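Hyaluronidase (PDB 5DIY) probably hydrolyses O-linked N-acetylglucosamine as a member of glycoside hydrolase family 84, here as an engineered active-site variant. Local coordinates at residues E22-F27 with I68-S73; F272-N277 with W288-S293. All coordinates share one frame; numbering follows the deposited sequence.

Contact 1: E22-F27 with I68-S73; sequences ERLDMF and IEKAGS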
loop_
_atom_site.group_PDB
_atom_site.type_symbol
_atom_site.label_atom_id
_atom_site.label_comp_id
_atom_site.label_asym_id
_atom_site.label_seq_id
_atom_site.Cartn_x
_atom_site.Cartn_y
_atom_site.Cartn_z
ATOM N N GLU C 22 8.231 6.938 -16.136
ATOM C CA GLU C 22 8.099 6.928 -14.669
ATOM C C GLU C 22 9.161 6.033 -14.026
ATOM O O GLU C 22 9.747 6.391 -13.006
ATOM C CB GLU C 22 6.693 6.474 -14.271
ATOM C CG GLU C 22 5.615 7.463 -14.689
ATOM C CD GLU C 22 4.194 6.933 -14.582
ATOM O OE1 GLU C 22 3.969 5.711 -14.641
ATOM O OE2 GLU C 22 3.275 7.762 -14.448
ATOM N N ARG C 23 9.425 4.884 -14.644
ATOM C CA ARG C 23 10.511 3.995 -14.206
ATOM C C ARG C 23 11.868 4.677 -14.279
ATOM O O ARG C 23 12.635 4.623 -13.320
ATOM C CB ARG C 23 10.525 2.711 -15.030
ATOM C CG ARG C 23 9.362 1.800 -14.704
ATOM C CD ARG C 23 9.169 0.752 -15.776
ATOM N NE ARG C 23 8.043 -0.116 -15.473
ATOM C CZ ARG C 23 7.400 -0.879 -16.355
ATOM N NH1 ARG C 23 7.750 -0.901 -17.642
ATOM N NH2 ARG C 23 6.384 -1.634 -15.949
ATOM N N LEU C 24 12.146 5.336 -15.403
ATOM C CA LEU C 24 13.411 6.056 -15.586
ATOM C C LEU C 24 13.568 7.165 -14.546
ATOM O O LEU C 24 14.637 7.328 -13.964
ATOM C CB LEU C 24 13.508 6.649 -16.999
ATOM C CG LEU C 24 13.611 5.649 -18.155
ATOM C CD1 LEU C 24 13.257 6.327 -19.470
ATOM C CD2 LEU C 24 14.992 5.016 -18.218
ATOM N N ASP C 25 12.488 7.915 -14.332
ATOM C CA ASP C 25 12.418 8.946 -13.293
ATOM C C ASP C 25 12.576 8.353 -11.879
ATOM O O ASP C 25 13.316 8.887 -11.057
ATOM C CB ASP C 25 11.088 9.696 -13.416
ATOM C CG ASP C 25 10.948 10.812 -12.406
ATOM O OD1 ASP C 25 11.460 11.923 -12.665
ATOM O OD2 ASP C 25 10.316 10.575 -11.353
ATOM N N MET C 26 11.888 7.246 -11.600
ATOM C CA MET C 26 12.044 6.554 -10.316
ATOM C C MET C 26 13.496 6.137 -10.058
ATOM O O MET C 26 13.957 6.214 -8.920
ATOM C CB MET C 26 11.118 5.332 -10.222
ATOM C CG MET C 26 11.002 4.726 -8.824
ATOM S SD MET C 26 10.385 5.860 -7.552
ATOM C CE MET C 26 8.685 6.062 -8.060
ATOM N N PHE C 27 14.225 5.722 -11.101
ATOM C CA PHE C 27 15.638 5.350 -10.928
ATOM C C PHE C 27 16.490 6.533 -10.465
ATOM O O PHE C 27 17.423 6.349 -9.676
ATOM C CB PHE C 27 16.241 4.729 -12.199
ATOM C CG PHE C 27 15.617 3.415 -12.622
ATOM C CD1 PHE C 27 14.858 2.627 -11.745
ATOM C CD2 PHE C 27 15.824 2.943 -13.913
ATOM C CE1 PHE C 27 14.307 1.424 -12.162
ATOM C CE2 PHE C 27 15.273 1.736 -14.333
ATOM C CZ PHE C 27 14.512 0.976 -13.459
ATOM N N ILE C 68 17.562 -1.019 -18.234
ATOM C CA ILE C 68 18.747 -1.685 -17.692
ATOM C C ILE C 68 19.945 -0.737 -17.696
ATOM O O ILE C 68 20.695 -0.683 -16.719
ATOM C CB ILE C 68 19.046 -3.019 -18.436
ATOM C CG1 ILE C 68 17.971 -4.062 -18.104
ATOM C CG2 ILE C 68 20.406 -3.588 -18.044
ATOM C CD1 ILE C 68 17.791 -5.132 -19.160
ATOM N N GLU C 69 20.113 0.021 -18.780
ATOM C CA GLU C 69 21.212 0.993 -18.874
ATOM C C GLU C 69 21.030 2.166 -17.905
ATOM O O GLU C 69 22.002 2.618 -17.297
ATOM C CB GLU C 69 21.394 1.486 -20.316
ATOM C CG GLU C 69 22.009 0.419 -21.223
ATOM C CD GLU C 69 22.098 0.820 -22.690
ATOM O OE1 GLU C 69 21.680 1.943 -23.053
ATOM O OE2 GLU C 69 22.593 -0.005 -23.488
ATOM N N LYS C 70 19.793 2.645 -17.750
ATOM C CA LYS C 70 19.504 3.715 -16.788
ATOM C C LYS C 70 19.775 3.252 -15.354
ATOM O O LYS C 70 20.423 3.964 -14.583
ATOM C CB LYS C 70 18.060 4.212 -16.926
ATOM C CG LYS C 70 17.712 5.431 -16.069
ATOM C CD LYS C 70 18.475 6.672 -16.503
ATOM C CE LYS C 70 18.029 7.898 -15.726
ATOM N NZ LYS C 70 18.705 9.130 -16.223
ATOM N N ALA C 71 19.285 2.057 -15.017
ATOM C CA ALA C 71 19.543 1.433 -13.718
ATOM C C ALA C 71 21.034 1.380 -13.394
ATOM O O ALA C 71 21.455 1.773 -12.300
ATOM C CB ALA C 71 18.950 0.030 -13.683
ATOM N N GLY C 72 21.828 0.903 -14.350
ATOM C CA GLY C 72 23.274 0.823 -14.184
ATOM C C GLY C 72 23.910 2.178 -13.957
ATOM O O GLY C 72 24.732 2.337 -13.054
ATOM N N SER C 73 23.513 3.161 -14.766
ATOM C CA SER C 73 24.004 4.541 -14.616
ATOM C C SER C 73 23.589 5.186 -13.284
ATOM O O SER C 73 24.240 6.120 -12.830
ATOM C CB SER C 73 23.538 5.420 -15.790
ATOM O OG SER C 73 22.141 5.669 -15.740
#
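Segments 22-27 and 68-73 are helical turns running almost parallel, their axes 9.6 Å apart at an angle of only 11°, with Leu24 facing Lys70 and Phe27 facing Ala71. Against segment 22-27, Lys70 makes contact through its carbon chain. The CD2 methyl of Leu24 is wedged against it, 3.4 Å from Lys70 CB and nearly as close to CG, a tight fit for carbons. With CG anti to the backbone N (chi1 -174°) and a bend at the next bond, the lysine chain passes across the leucine branch and carries CE to within 3.9 Å of Leu24 O. Its ammonium group is then spent within the same helix pair, in a salt bridge with Glu28, just beyond segment 22-27.

The Phe27 ring meets the second helix in two ways. Lys70 CG arrives at the rim, 3.8 Å from Phe27 CD2, whereas the methyl of Ala71 lies over a face, its CB 4.1 Å from Phe27 CE2. The opposite face looks onto the carbonyl of Arg23, one turn back in its own helix, with O 3.3 Å above the ring plane. The ring is thus held between its own backbone and the neighbouring helix.

The pair illustrates how adjacent helices pack in a TIM barrel: helix 20-32 follows strand 6-11, helix 58-73 follows strand 37-40, and both run alongside each other on the outside of the barrel. Phe27 sits between the helices, packing on Leu67 and meeting Tyr38 of strand 37-40 edge-to-face, while Arg23 reaches Glu11 at the end of strand 6-11. On its other flank helix 20-32 is covered by helix 262-277, which Glu22, Asp25 and Met26 touch.

Contact 2: F272-N277 with W288-S293; sequences FAQYLN and WRQAVS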
loop_
_atom_site.group_PDB
_atom_site.type_symbol
_atom_site.label_atom_id
_atom_site.label_comp_id
_atom_site.label_asym_id
_atom_site.label_seq_id
_atom_site.Cartn_x
_atom_site.Cartn_y
_atom_site.Cartn_z
ATOM N N PHE C 272 11.032 5.332 3.771
ATOM C CA PHE C 272 11.565 3.975 3.655
ATOM C C PHE C 272 13.083 3.992 3.446
ATOM O O PHE C 272 13.806 3.302 4.161
ATOM C CB PHE C 272 10.814 3.254 2.526
ATOM C CG PHE C 272 11.427 1.956 2.072
ATOM C CD1 PHE C 272 11.407 0.833 2.888
ATOM C CD2 PHE C 272 11.965 1.838 0.789
ATOM C CE1 PHE C 272 11.947 -0.380 2.457
ATOM C CE2 PHE C 272 12.505 0.631 0.349
ATOM C CZ PHE C 272 12.493 -0.483 1.185
ATOM N N ALA C 273 13.554 4.817 2.510
ATOM C CA ALA C 273 14.995 4.962 2.224
ATOM C C ALA C 273 15.806 5.504 3.405
ATOM O O ALA C 273 16.930 5.058 3.647
ATOM C CB ALA C 273 15.207 5.844 1.001
ATOM N N GLN C 274 15.243 6.469 4.131
ATOM C CA GLN C 274 15.892 6.982 5.341
ATOM C C GLN C 274 15.982 5.919 6.435
ATOM O O GLN C 274 17.010 5.826 7.107
ATOM C CB GLN C 274 15.195 8.241 5.869
ATOM C CG GLN C 274 15.400 9.463 4.976
ATOM C CD GLN C 274 15.348 10.770 5.740
ATOM O OE1 GLN C 274 16.258 11.599 5.647
ATOM N NE2 GLN C 274 14.285 10.964 6.502
ATOM N N TYR C 275 14.924 5.119 6.605
ATOM C CA TYR C 275 14.958 3.992 7.549
ATOM C C TYR C 275 16.081 3.026 7.189
ATOM O O TYR C 275 16.855 2.637 8.058
ATOM C CB TYR C 275 13.617 3.229 7.604
ATOM C CG TYR C 275 13.731 1.865 8.264
ATOM C CD1 TYR C 275 13.708 1.731 9.657
ATOM C CD2 TYR C 275 13.915 0.707 7.495
ATOM C CE1 TYR C 275 13.838 0.489 10.265
ATOM C CE2 TYR C 275 14.040 -0.537 8.092
ATOM C CZ TYR C 275 14.005 -0.647 9.474
ATOM O OH TYR C 275 14.123 -1.886 10.054
ATOM N N LEU C 276 16.166 2.639 5.917
ATOM C CA LEU C 276 17.212 1.709 5.472
ATOM C C LEU C 276 18.614 2.281 5.707
ATOM O O LEU C 276 19.521 1.545 6.091
ATOM C CB LEU C 276 17.056 1.348 3.995
ATOM C CG LEU C 276 15.781 0.621 3.552
ATOM C CD1 LEU C 276 15.726 0.589 2.033
ATOM C CD2 LEU C 276 15.673 -0.781 4.146
ATOM N N ASN C 277 18.778 3.585 5.487
ATOM C CA ASN C 277 20.074 4.249 5.673
ATOM C C ASN C 277 20.589 4.246 7.114
ATOM O O ASN C 277 21.787 4.073 7.342
ATOM C CB ASN C 277 20.013 5.688 5.165
ATOM C CG ASN C 277 21.363 6.377 5.212
ATOM O OD1 ASN C 277 22.298 5.970 4.520
ATOM N ND2 ASN C 277 21.478 7.416 6.037
ATOM N N TRP C 288 9.042 11.951 7.453
ATOM C CA TRP C 288 7.902 12.349 6.630
ATOM C C TRP C 288 7.888 13.856 6.334
ATOM O O TRP C 288 7.571 14.255 5.215
ATOM C CB TRP C 288 6.593 11.913 7.285
ATOM C CG TRP C 288 5.419 11.945 6.377
ATOM C CD1 TRP C 288 5.038 10.982 5.488
ATOM C CD2 TRP C 288 4.453 12.993 6.277
ATOM N NE1 TRP C 288 3.892 11.366 4.828
ATOM C CE2 TRP C 288 3.508 12.597 5.295
ATOM C CE3 TRP C 288 4.288 14.227 6.923
ATOM C CZ2 TRP C 288 2.417 13.391 4.944
ATOM C CZ3 TRP C 288 3.202 15.023 6.568
ATOM C CH2 TRP C 288 2.276 14.594 5.587
ATOM N N ARG C 289 8.260 14.676 7.319
ATOM C CA ARG C 289 8.315 16.145 7.151
ATOM C C ARG C 289 9.457 16.605 6.246
ATOM O O ARG C 289 9.277 17.515 5.435
ATOM C CB ARG C 289 8.414 16.852 8.509
ATOM C CG ARG C 289 7.151 16.718 9.344
ATOM C CD ARG C 289 7.389 17.085 10.803
ATOM N NE ARG C 289 7.844 18.469 10.945
ATOM C CZ ARG C 289 7.071 19.557 10.840
ATOM N NH1 ARG C 289 5.764 19.465 10.594
ATOM N NH2 ARG C 289 7.619 20.764 10.979
ATOM N N GLN C 290 10.630 15.990 6.388
ATOM C CA GLN C 290 11.734 16.248 5.461
ATOM C C GLN C 290 11.374 15.798 4.036
ATOM O O GLN C 290 11.702 16.487 3.064
ATOM C CB GLN C 290 13.030 15.575 5.925
ATOM C CG GLN C 290 14.268 16.108 5.215
ATOM C CD GLN C 290 15.562 15.609 5.831
ATOM O OE1 GLN C 290 16.347 16.394 6.366
ATOM N NE2 GLN C 290 15.791 14.297 5.760
ATOM N N ALA C 291 10.697 14.652 3.925
ATOM C CA ALA C 291 10.195 14.152 2.640
ATOM C C ALA C 291 9.268 15.156 1.959
ATOM O O ALA C 291 9.475 15.490 0.789
ATOM C CB ALA C 291 9.471 12.824 2.822
ATOM N N VAL C 292 8.256 15.625 2.694
ATOM C CA VAL C 292 7.297 16.624 2.186
ATOM C C VAL C 292 8.006 17.914 1.734
ATOM O O VAL C 292 7.715 18.422 0.656
ATOM C CB VAL C 292 6.187 16.958 3.227
ATOM C CG1 VAL C 292 5.378 18.192 2.821
ATOM C CG2 VAL C 292 5.249 15.772 3.417
ATOM N N SER C 293 8.920 18.427 2.557
ATOM C CA SER C 293 9.684 19.648 2.233
ATOM C C SER C 293 10.500 19.519 0.941
ATOM O O SER C 293 10.364 20.347 0.039
ATOM C CB SER C 293 10.622 20.014 3.380
ATOM O OG SER C 293 9.894 20.169 4.580
#
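Arg289 O, one residue before the Gln290 that meets Gln274 across this contact, is gripped by two groups of Ser293: the backbone N at 3.0 Å and the hydroxyl OG at 2.9 Å. They reach the oxygen from opposite faces of its carbonyl plane, so the serine doubles the ordinary helical bond and ties its side chain to the turn that carries Gln290.

Between the helices the meeting is narrow, one glutamine with another. Both chains are extended beyond CG and cross at about a right angle, bringing Gln274 OE1 to 2.7 Å from Gln290 NE2. The two amide planes are turned 59° apart, and despite the short distance the angle is too poor for the pair to count as a hydrogen bond. In Gln290, CG anti to the backbone N (chi1 -165°) sends the extended chain toward Gln274. The firmer hold on Gln274 comes from Ser287, whose OG accepts from NE2 and so limits rotation of the amide. Shortening Gln274 to an alanine would remove that amide: Ser287 OG would probably lose its donor, and the Gln290 amide, deprived of a close neighbour, might be freer to turn.

Apolar packing joins the same helices nearby, through Ala291 on Leu267 and Tyr270. The polar tie between them is the bond from amide to serine, just before segment 288-293, while the two uncharged amides only abut at the surface.

Overall arrangement
Contact 1 precedes contact 2 along the chain, and the two frame the barrel's beginning and end. The first joins the helices that follow the first two strands, both in the barrel's outer layer; the second joins the last helix of that layer, 262-277, which comes after the last strand, 251-256, to the additional helix 284-296, the next along the chain. Because the sheet is closed, helix 262-277 lies beside helix 20-32, and a salt bridge from Asp25 to Lys266 links the two. The contact centres are 21 Å apart and their nearest atoms about 9 Å, so they do not touch. Both lie away from the residues that bind N-acetylglucosamine, one partly buried and one at the surface.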